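Local coordinates for ESX secretion system protein EccC (Thermomonospora curvata, PDB 4NH0), which has weak intrinsic ATPase activity and may be the translocase subunit of the ESX (type VII) secretion system, which exports EsxA and EsxB, at residues R357-I363 against P588-W594; D378-E383 against P640-R644. All coordinates share one frame; numbering follows the deposited sequence.

Overall arrangement
After the first strands of the FtsK 1 sheet, the chain reaches its edge strand 359-364 and then helix 371-394; these carry the first halves of both contacts. The rest of that sheet follows, then a region not modelled (531-571), before P588-W594 returns to R357-I363 and closes contact 1. Only afterwards does the chain enter the second ten-stranded sheet, whose first hairpin, turning at P640-R644, closes contact 2 on helix 371-394. The two loops therefore cross, since their segments alternate. Contact 1 fastens the connecting chain to the first sheet; contact 2 joins the second ATPase unit to the first. The centres of the two contacts lie about 13 Å apart, with His-591 and Ile-593 meeting Gln-643 between them.

Contact 1 (R357-I363 against P588-W594); sequences RHVSAII and PEPHQIW
Ser-360 donates from OG to His-591 O at 2.7 Å, tilted 29° out of the carbonyl plane. With chi1 at 173° the hydroxyl stands across from the backbone N, and it is this torsion that turns it to the incoming chain, where Ile-593 CG1 also rests against it. Next along, the Pro-590 ring packs on the backbone of the first segment, its CG 3.5 Å from Val-359 O. Beyond the serine the contact is apolar: Ala-361 CB meets Trp-594 CB at 3.6 Å, and Ile-363 lies over one indole face, CG1 being 4.0 Å from the centroid of the five-membered ring while CD1 reaches toward CE3. At the other end Arg-357 sets a guanidinium face against the aliphatic CG of Glu-589; the carboxylate is turned aside, OE2 staying 4.7 Å from Arg-357 NE.

Helix 371-394 adds Arg-375, in a cation-pi contact with the indole, and Met-376, against Ile-363. On the sheet side, backbone bonds join Ser-360, Ala-361 and Ile-363 to Phe-339, Leu-341 and Asp-343. The chain 588-594 thus runs alongside the outermost strand without becoming another strand, consistent with its being part of a linker that docks on the first FtsK domain. A hydroxyl bond to a main-chain carbonyl, set among apolar and CH-pi contacts, implies attachment through side chains against side chains and main chain, rather than through strand pairing.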
loop_
_atom_site.group_PDB
_atom_site.type_symbol
_atom_site.label_atom_id
_atom_site.label_comp_id
_atom_site.label_asym_id
_atom_site.label_seq_id
_atom_site.Cartn_x
_atom_site.Cartn_y
_atom_site.Cartn_z
ATOM N N ARG A 357 -14.715 17.643 -33.623
ATOM C CA ARG A 357 -15.029 18.188 -32.308
ATOM C C ARG A 357 -16.392 17.705 -31.828
ATOM O O ARG A 357 -16.744 17.871 -30.662
ATOM C CB ARG A 357 -14.995 19.717 -32.339
ATOM C CG ARG A 357 -13.621 20.307 -32.606
ATOM C CD ARG A 357 -12.673 20.045 -31.449
ATOM N NE ARG A 357 -11.408 20.755 -31.612
ATOM C CZ ARG A 357 -11.212 22.020 -31.258
ATOM N NH1 ARG A 357 -12.203 22.720 -30.722
ATOM N NH2 ARG A 357 -10.029 22.589 -31.443
ATOM N N HIS A 358 -17.161 17.114 -32.735
ATOM C CA HIS A 358 -18.474 16.588 -32.395
ATOM C C HIS A 358 -18.349 15.329 -31.549
ATOM O O HIS A 358 -19.181 15.062 -30.685
ATOM C CB HIS A 358 -19.279 16.282 -33.658
ATOM C CG HIS A 358 -19.379 17.430 -34.611
ATOM N ND1 HIS A 358 -18.328 17.832 -35.406
ATOM C CD2 HIS A 358 -20.411 18.256 -34.906
ATOM C CE1 HIS A 358 -18.705 18.858 -36.146
ATOM N NE2 HIS A 358 -19.966 19.136 -35.861
ATOM N N VAL A 359 -17.301 14.555 -31.805
ATOM C CA VAL A 359 -17.135 13.262 -31.157
ATOM C C VAL A 359 -16.595 13.386 -29.739
ATOM O O VAL A 359 -15.455 13.798 -29.530
ATOM C CB VAL A 359 -16.196 12.356 -31.963
ATOM C CG1 VAL A 359 -16.141 10.980 -31.335
ATOM C CG2 VAL A 359 -16.663 12.265 -33.405
ATOM N N SER A 360 -17.423 13.020 -28.766
ATOM C CA SER A 360 -17.016 13.041 -27.369
ATOM C C SER A 360 -16.196 11.806 -27.017
ATOM O O SER A 360 -15.270 11.877 -26.210
ATOM C CB SER A 360 -18.236 13.135 -26.454
ATOM O OG SER A 360 -17.861 13.005 -25.096
ATOM N N ALA A 361 -16.539 10.676 -27.629
ATOM C CA ALA A 361 -15.868 9.416 -27.327
ATOM C C ALA A 361 -16.054 8.371 -28.421
ATOM O O ALA A 361 -17.142 8.220 -28.973
ATOM C CB ALA A 361 -16.365 8.869 -26.002
ATOM N N ILE A 362 -14.978 7.651 -28.726
ATOM C CA ILE A 362 -15.044 6.504 -29.625
ATOM C C ILE A 362 -14.703 5.237 -28.852
ATOM O O ILE A 362 -13.531 4.922 -28.642
ATOM C CB ILE A 362 -14.087 6.649 -30.822
ATOM C CG1 ILE A 362 -14.413 7.910 -31.619
ATOM C CG2 ILE A 362 -14.173 5.428 -31.725
ATOM C CD1 ILE A 362 -13.507 8.134 -32.807
ATOM N N ILE A 363 -15.731 4.519 -28.419
ATOM C CA ILE A 363 -15.538 3.311 -27.632
ATOM C C ILE A 363 -15.570 2.074 -28.522
ATOM O O ILE A 363 -16.640 1.577 -28.872
ATOM C CB ILE A 363 -16.604 3.181 -26.535
ATOM C CG1 ILE A 363 -16.721 4.491 -25.755
ATOM C CG2 ILE A 363 -16.270 2.030 -25.604
ATOM C CD1 ILE A 363 -17.824 4.490 -24.724
ATOM N N PRO A 588 -16.401 24.259 -30.390
ATOM C CA PRO A 588 -16.183 23.952 -28.972
ATOM C C PRO A 588 -15.898 22.475 -28.735
ATOM O O PRO A 588 -16.624 21.625 -29.248
ATOM C CB PRO A 588 -17.509 24.356 -28.317
ATOM C CG PRO A 588 -18.124 25.326 -29.262
ATOM C CD PRO A 588 -17.726 24.855 -30.624
ATOM N N GLU A 589 -14.854 22.176 -27.968
ATOM C CA GLU A 589 -14.532 20.794 -27.635
ATOM C C GLU A 589 -15.630 20.198 -26.760
ATOM O O GLU A 589 -16.143 20.864 -25.864
ATOM C CB GLU A 589 -13.172 20.706 -26.939
ATOM C CG GLU A 589 -12.109 20.012 -27.778
ATOM C CD GLU A 589 -10.767 19.933 -27.080
ATOM O OE1 GLU A 589 -10.517 20.754 -26.173
ATOM O OE2 GLU A 589 -9.963 19.048 -27.438
ATOM N N PRO A 590 -15.990 18.934 -27.022
ATOM C CA PRO A 590 -17.154 18.299 -26.399
ATOM C C PRO A 590 -16.943 17.943 -24.934
ATOM O O PRO A 590 -15.807 17.803 -24.484
ATOM C CB PRO A 590 -17.337 17.032 -27.234
ATOM C CG PRO A 590 -15.955 16.684 -27.656
ATOM C CD PRO A 590 -15.255 17.996 -27.890
ATOM N N HIS A 591 -18.042 17.802 -24.202
ATOM C CA HIS A 591 -17.991 17.338 -22.825
ATOM C C HIS A 591 -17.630 15.860 -22.790
ATOM O O HIS A 591 -18.286 15.038 -23.429
ATOM C CB HIS A 591 -19.331 17.576 -22.127
ATOM C CG HIS A 591 -19.441 16.913 -20.790
ATOM N ND1 HIS A 591 -18.527 17.116 -19.780
ATOM C CD2 HIS A 591 -20.361 16.051 -20.298
ATOM C CE1 HIS A 591 -18.877 16.406 -18.722
ATOM N NE2 HIS A 591 -19.987 15.751 -19.010
ATOM N N GLN A 592 -16.582 15.526 -22.046
ATOM C CA GLN A 592 -16.111 14.149 -21.967
ATOM C C GLN A 592 -17.093 13.261 -21.210
ATOM O O GLN A 592 -17.351 13.472 -20.027
ATOM C CB GLN A 592 -14.736 14.093 -21.301
ATOM C CG GLN A 592 -13.654 14.846 -22.054
ATOM C CD GLN A 592 -13.360 14.241 -23.411
ATOM O OE1 GLN A 592 -13.481 13.031 -23.604
ATOM N NE2 GLN A 592 -12.975 15.082 -24.364
ATOM N N ILE A 593 -17.639 12.269 -21.905
ATOM C CA ILE A 593 -18.536 11.302 -21.287
ATOM C C ILE A 593 -17.751 10.057 -20.903
ATOM O O ILE A 593 -18.077 9.370 -19.934
ATOM C CB ILE A 593 -19.691 10.904 -22.227
ATOM C CG1 ILE A 593 -20.172 12.110 -23.038
ATOM C CG2 ILE A 593 -20.835 10.284 -21.439
ATOM C CD1 ILE A 593 -20.819 13.190 -22.210
ATOM N N TRP A 594 -16.706 9.780 -21.674
ATOM C CA TRP A 594 -15.883 8.596 -21.476
ATOM C C TRP A 594 -14.420 8.981 -21.301
ATOM O O TRP A 594 -13.836 9.645 -22.156
ATOM C CB TRP A 594 -16.046 7.638 -22.657
ATOM C CG TRP A 594 -15.115 6.467 -22.642
ATOM C CD1 TRP A 594 -13.864 6.407 -23.185
ATOM C CD2 TRP A 594 -15.366 5.179 -22.071
ATOM N NE1 TRP A 594 -13.319 5.164 -22.980
ATOM C CE2 TRP A 594 -14.222 4.391 -22.299
ATOM C CE3 TRP A 594 -16.447 4.617 -21.387
ATOM C CZ2 TRP A 594 -14.127 3.072 -21.865
ATOM C CZ3 TRP A 594 -16.351 3.307 -20.959
ATOM C CH2 TRP A 594 -15.200 2.549 -21.199
#

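Contact 2 (D378-E383 against P640-R644); sequences DALHGE and PFDQR
Gln-643 reaches from the loop to the helix with its amide nitrogen and grips two acceptors. NE2 gives Glu-383 OE2 a nearly straight bond, 2.8 Å long with 175° at the hydrogen; it arrives on the anti side, somewhat out of the carboxylate plane, while the oxygen lies close to the amide plane. The same nitrogen makes a weak bond to Ala-379 O at 3.5 Å, an oxygen that also receives a weak helical bond from Glu-383 N. The glutamate chain bends at chi2 (67°), which brings its carboxylate round to the amide. Its oxygens have further partners: Arg-386 NE forms a salt bridge with OE2, and Arg-387 NH1 one with OE1. His-591 NE2 lies close to Gln-643 OE1, probably as a weak bond whose modelled length is doubtful. A leucine in place of Glu-383 would probably deprive Gln-643 NE2 of its straight bond and leave Arg-386 and Arg-387 without this counter-charge.

The loop is the turn of hairpin 631-639/644-651: a type I beta turn from Pro-640 to Gln-643 combined with a G1 beta bulge, in which Gln-643, shared by both, and Arg-644 face Arg-639. Turn and helix come close at Gly-382, whose CA sits over one face of the Phe-641 ring, 4.0 Å from its centroid, and also makes a CA-H contact with Phe-641 O. The ring's edge, led by CE2, points at the face of His-381 in a T-shaped pair, centroids 5.4 Å apart and planes at 83°. Asp-378 O accepts the helical bond from Gly-382 N at 2.8 Å and also meets the CA-H of Phe-641, CA standing 3.4 Å from that oxygen. Pro-640 O likewise takes a CA-H contact from Ala-379, besides the weak turn bond from Gln-643 N.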
loop_
_atom_site.group_PDB
_atom_site.type_symbol
_atom_site.label_atom_id
_atom_site.label_comp_id
_atom_site.label_asym_id
_atom_site.label_seq_id
_atom_site.Cartn_x
_atom_site.Cartn_y
_atom_site.Cartn_z
ATOM N N ASP A 378 -22.399 2.995 -16.631
ATOM C CA ASP A 378 -22.389 4.061 -15.638
ATOM C C ASP A 378 -21.973 5.400 -16.239
ATOM O O ASP A 378 -22.410 6.455 -15.782
ATOM C CB ASP A 378 -21.459 3.695 -14.480
ATOM C CG ASP A 378 -21.896 2.436 -13.757
ATOM O OD1 ASP A 378 -23.113 2.158 -13.724
ATOM O OD2 ASP A 378 -21.023 1.723 -13.221
ATOM N N ALA A 379 -21.126 5.354 -17.262
ATOM C CA ALA A 379 -20.671 6.566 -17.929
ATOM C C ALA A 379 -21.824 7.246 -18.656
ATOM O O ALA A 379 -21.902 8.473 -18.710
ATOM C CB ALA A 379 -19.544 6.251 -18.897
ATOM N N LEU A 380 -22.720 6.438 -19.214
ATOM C CA LEU A 380 -23.886 6.953 -19.919
ATOM C C LEU A 380 -25.029 7.219 -18.949
ATOM O O LEU A 380 -25.745 8.210 -19.079
ATOM C CB LEU A 380 -24.330 5.977 -21.006
ATOM C CG LEU A 380 -23.338 5.776 -22.153
ATOM C CD1 LEU A 380 -23.850 4.739 -23.135
ATOM C CD2 LEU A 380 -23.064 7.094 -22.855
ATOM N N HIS A 381 -25.193 6.324 -17.979
ATOM C CA HIS A 381 -26.191 6.495 -16.930
ATOM C C HIS A 381 -25.938 7.795 -16.179
ATOM O O HIS A 381 -26.875 8.471 -15.756
ATOM C CB HIS A 381 -26.166 5.306 -15.967
ATOM C CG HIS A 381 -27.185 5.384 -14.872
ATOM N ND1 HIS A 381 -28.257 6.249 -14.909
ATOM C CD2 HIS A 381 -27.292 4.703 -13.707
ATOM C CE1 HIS A 381 -28.981 6.098 -13.814
ATOM N NE2 HIS A 381 -28.417 5.166 -13.069
ATOM N N GLY A 382 -24.665 8.141 -16.024
ATOM C CA GLY A 382 -24.284 9.386 -15.386
ATOM C C GLY A 382 -24.619 10.585 -16.250
ATOM O O GLY A 382 -24.954 11.652 -15.739
ATOM N N GLU A 383 -24.528 10.408 -17.564
ATOM C CA GLU A 383 -24.842 11.480 -18.502
ATOM C C GLU A 383 -26.332 11.795 -18.485
ATOM O O GLU A 383 -26.732 12.953 -18.593
ATOM C CB GLU A 383 -24.395 11.104 -19.916
ATOM C CG GLU A 383 -24.726 12.146 -20.973
ATOM C CD GLU A 383 -23.951 13.436 -20.793
ATOM O OE1 GLU A 383 -24.073 14.328 -21.657
ATOM O OE2 GLU A 383 -23.213 13.557 -19.793
ATOM N N PRO A 640 -16.425 6.662 -13.041
ATOM C CA PRO A 640 -17.017 6.765 -14.378
ATOM C C PRO A 640 -18.415 7.375 -14.368
ATOM O O PRO A 640 -18.779 8.077 -15.311
ATOM C CB PRO A 640 -17.065 5.310 -14.852
ATOM C CG PRO A 640 -17.130 4.513 -13.599
ATOM C CD PRO A 640 -16.294 5.261 -12.604
ATOM N N PHE A 641 -19.183 7.107 -13.317
ATOM C CA PHE A 641 -20.528 7.654 -13.191
ATOM C C PHE A 641 -20.488 9.174 -13.117
ATOM O O PHE A 641 -21.313 9.858 -13.720
ATOM C CB PHE A 641 -21.228 7.084 -11.955
ATOM C CG PHE A 641 -22.630 7.592 -11.763
ATOM C CD1 PHE A 641 -22.882 8.694 -10.962
ATOM C CD2 PHE A 641 -23.697 6.964 -12.383
ATOM C CE1 PHE A 641 -24.171 9.160 -10.786
ATOM C CE2 PHE A 641 -24.987 7.426 -12.210
ATOM C CZ PHE A 641 -25.225 8.525 -11.410
ATOM N N ASP A 642 -19.520 9.695 -12.372
ATOM C CA ASP A 642 -19.365 11.134 -12.212
ATOM C C ASP A 642 -18.543 11.718 -13.355
ATOM O O ASP A 642 -18.236 12.910 -13.366
ATOM C CB ASP A 642 -18.715 11.453 -10.866
ATOM C CG ASP A 642 -19.448 10.818 -9.701
ATOM O OD1 ASP A 642 -20.353 11.468 -9.137
ATOM O OD2 ASP A 642 -19.122 9.665 -9.350
ATOM N N GLN A 643 -18.192 10.860 -14.309
ATOM C CA GLN A 643 -17.462 11.254 -15.513
ATOM C C GLN A 643 -16.144 11.949 -15.192
ATOM O O GLN A 643 -15.743 12.885 -15.884
ATOM C CB GLN A 643 -18.330 12.161 -16.388
ATOM C CG GLN A 643 -19.604 11.500 -16.883
ATOM C CD GLN A 643 -20.438 12.421 -17.747
ATOM O OE1 GLN A 643 -20.102 13.590 -17.935
ATOM N NE2 GLN A 643 -21.533 11.898 -18.283
ATOM N N ARG A 644 -15.475 11.484 -14.144
ATOM C CA ARG A 644 -14.180 12.034 -13.769
ATOM C C ARG A 644 -13.312 10.972 -13.110
ATOM O O ARG A 644 -13.762 9.856 -12.858
ATOM C CB ARG A 644 -14.346 13.230 -12.831
ATOM C CG ARG A 644 -14.872 12.869 -11.453
ATOM C CD ARG A 644 -14.946 14.090 -10.554
ATOM N NE ARG A 644 -15.275 13.731 -9.178
ATOM C CZ ARG A 644 -16.512 13.673 -8.698
ATOM N NH1 ARG A 644 -17.542 13.954 -9.483
ATOM N NH2 ARG A 644 -16.719 13.335 -7.433
#